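Local coordinates for putative outer membrane lipoprotein (Salmonella typhimurium LT2, PDB 2RD1), which is of unknown function but is probably a lipid-anchored protein of the bacterial outer membrane, seen here as its small all-beta DUF903 domain, at residues I15-K20 with T30-Q35. Sequence-based numbering, arbitrary orientation.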
loop_
_atom_site.group_PDB
_atom_site.type_symbol
_atom_site.label_atom_id
_atom_site.label_comp_id
_atom_site.label_asym_id
_atom_site.label_seq_id
_atom_site.Cartn_x
_atom_site.Cartn_y
_atom_site.Cartn_z
ATOM N N ILE A 15 -5.912 2.237 2.843
ATOM C CA ILE A 15 -6.168 1.286 1.764
ATOM C C ILE A 15 -5.449 -0.032 1.995
ATOM O O ILE A 15 -4.254 -0.051 2.260
ATOM C CB ILE A 15 -5.712 1.886 0.419
ATOM C CG1 ILE A 15 -6.550 3.125 0.113
ATOM C CG2 ILE A 15 -5.834 0.864 -0.703
ATOM C CD1 ILE A 15 -5.737 4.287 -0.378
ATOM N N VAL A 16 -6.190 -1.133 1.899
ATOM C CA VAL A 16 -5.626 -2.468 2.091
ATOM C C VAL A 16 -5.163 -3.006 0.737
ATOM O O VAL A 16 -5.858 -2.855 -0.259
ATOM C CB VAL A 16 -6.681 -3.440 2.676
ATOM C CG1 VAL A 16 -6.088 -4.821 2.840
ATOM C CG2 VAL A 16 -7.200 -2.907 4.003
ATOM N N THR A 17 -3.993 -3.632 0.692
ATOM C CA THR A 17 -3.507 -4.166 -0.571
ATOM C C THR A 17 -3.249 -5.666 -0.489
ATOM O O THR A 17 -3.183 -6.243 0.594
ATOM C CB THR A 17 -2.186 -3.479 -1.012
ATOM O OG1 THR A 17 -1.126 -3.878 -0.133
ATOM C CG2 THR A 17 -2.325 -1.951 -0.989
ATOM N N GLN A 18 -3.118 -6.289 -1.654
ATOM C CA GLN A 18 -2.837 -7.715 -1.743
ATOM C C GLN A 18 -1.370 -7.752 -2.129
ATOM O O GLN A 18 -0.995 -7.303 -3.219
ATOM C CB GLN A 18 -3.690 -8.365 -2.838
ATOM C CG GLN A 18 -5.198 -8.146 -2.696
ATOM C CD GLN A 18 -6.011 -8.902 -3.749
ATOM O OE1 GLN A 18 -5.726 -8.829 -4.944
ATOM N NE2 GLN A 18 -7.031 -9.623 -3.303
ATOM N N GLY A 19 -0.535 -8.255 -1.228
ATOM C CA GLY A 19 0.891 -8.299 -1.498
ATOM C C GLY A 19 1.528 -6.952 -1.196
ATOM O O GLY A 19 0.825 -5.951 -1.069
ATOM N N LYS A 20 2.852 -6.921 -1.080
ATOM C CA LYS A 20 3.574 -5.685 -0.789
ATOM C C LYS A 20 3.696 -4.787 -2.016
ATOM O O LYS A 20 4.181 -5.217 -3.058
ATOM C CB LYS A 20 4.978 -6.002 -0.260
ATOM C CG LYS A 20 5.844 -4.767 0.004
ATOM C CD LYS A 20 7.246 -5.140 0.509
ATOM C CE LYS A 20 8.005 -3.889 0.968
ATOM N NZ LYS A 20 9.362 -4.195 1.512
ATOM N N THR A 30 4.260 4.121 -7.096
ATOM C CA THR A 30 4.190 2.916 -6.288
ATOM C C THR A 30 2.966 2.178 -6.792
ATOM O O THR A 30 1.846 2.667 -6.680
ATOM C CB THR A 30 4.007 3.224 -4.783
ATOM O OG1 THR A 30 5.121 3.985 -4.304
ATOM C CG2 THR A 30 3.919 1.932 -3.985
ATOM N N SER A 31 3.178 1.007 -7.370
ATOM C CA SER A 31 2.062 0.239 -7.880
ATOM C C SER A 31 1.612 -0.770 -6.837
ATOM O O SER A 31 2.435 -1.336 -6.113
ATOM C CB SER A 31 2.474 -0.491 -9.151
ATOM O OG SER A 31 3.453 -1.474 -8.856
ATOM N N TYR A 32 0.300 -0.978 -6.756
ATOM C CA TYR A 32 -0.275 -1.937 -5.819
ATOM C C TYR A 32 -1.513 -2.573 -6.432
ATOM O O TYR A 32 -1.988 -2.132 -7.476
ATOM C CB TYR A 32 -0.672 -1.259 -4.505
ATOM C CG TYR A 32 -1.787 -0.246 -4.638
ATOM C CD1 TYR A 32 -1.538 1.040 -5.111
ATOM C CD2 TYR A 32 -3.091 -0.574 -4.294
ATOM C CE1 TYR A 32 -2.571 1.981 -5.232
ATOM C CE2 TYR A 32 -4.127 0.350 -4.413
ATOM C CZ TYR A 32 -3.860 1.626 -4.879
ATOM O OH TYR A 32 -4.878 2.547 -4.967
ATOM N N THR A 33 -2.031 -3.600 -5.764
ATOM C CA THR A 33 -3.227 -4.310 -6.207
ATOM C C THR A 33 -4.283 -4.174 -5.120
ATOM O O THR A 33 -4.080 -4.659 -4.006
ATOM C CB THR A 33 -2.954 -5.813 -6.398
ATOM O OG1 THR A 33 -1.808 -5.995 -7.234
ATOM C CG2 THR A 33 -4.151 -6.487 -7.039
ATOM N N ASP A 34 -5.404 -3.528 -5.426
ATOM C CA ASP A 34 -6.442 -3.365 -4.417
ATOM C C ASP A 34 -7.119 -4.688 -4.065
ATOM O O ASP A 34 -6.716 -5.746 -4.550
ATOM C CB ASP A 34 -7.488 -2.340 -4.874
ATOM C CG ASP A 34 -8.143 -2.705 -6.198
ATOM O OD1 ASP A 34 -8.542 -3.874 -6.374
ATOM O OD2 ASP A 34 -8.275 -1.807 -7.053
ATOM N N GLN A 35 -8.143 -4.623 -3.219
ATOM C CA GLN A 35 -8.872 -5.814 -2.794
ATOM C C GLN A 35 -9.713 -6.444 -3.898
ATOM O O GLN A 35 -10.279 -7.516 -3.708
ATOM C CB GLN A 35 -9.773 -5.494 -1.600
ATOM C CG GLN A 35 -9.053 -5.397 -0.263
ATOM C CD GLN A 35 -8.316 -6.676 0.105
ATOM O OE1 GLN A 35 -7.284 -7.006 -0.485
ATOM N NE2 GLN A 35 -8.843 -7.403 1.084
HETATM O O HOH W 1 -8.058 -2.118 -1.748
HETATM O O HOH W 2 -0.085 -4.506 -3.669
#
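Gln18 and Thr33 are joined by the one direct hydrogen bond between segments 15-20 and 30-35. Gln18 N donates to Thr33 O at 3.0 Å, close to linear at the hydrogen. The same carbonyl oxygen also receives a CA-H...O contact from Thr17 CA.

Two waters extend this backbone link. One donates to Val16 O and accepts from Gln35 N. The other donates to Gln18 O and accepts from Thr33 N. Thr33 thus uses its carbonyl directly and its amide through water. The axes of strands 15-18 and 30-33 cross at 79°, so regular ladder pairing does not develop.

The apolar contacts centre on the Tyr32 ring. Thr17 CG2 lies 3.7 Å from Tyr32 CD2, and Ile15 CG2 lies 4.1 Å from Tyr32 CE2. Both methyls approach the ring obliquely. Thr17 OG1 sits between the backbone N and the carbonyl carbon (chi1 70°). From there it donates to Gly19 O at 3.0 Å, while CG2 meets the ring.

At the exposed surface, Gln18 and Gln35 pack with their amide planes perpendicular. Gln35 bends at chi2 (-59°), which brings its amide back: OE1 reaches Gln18 CG at 3.2 Å, and CD lies against Val16 CG1 at 4.0 Å. Gln18 OE1 rests near Thr33 CG2.

Strand 14-18 is an edge of one three-stranded antiparallel sheet and pairs with strand 4-9. Strand 29-33 is the middle of the other, between 22-24 and 39-43. The contact joins the two sheets where these strands cross steeply, consistent with the small SH3-like barrel of this family.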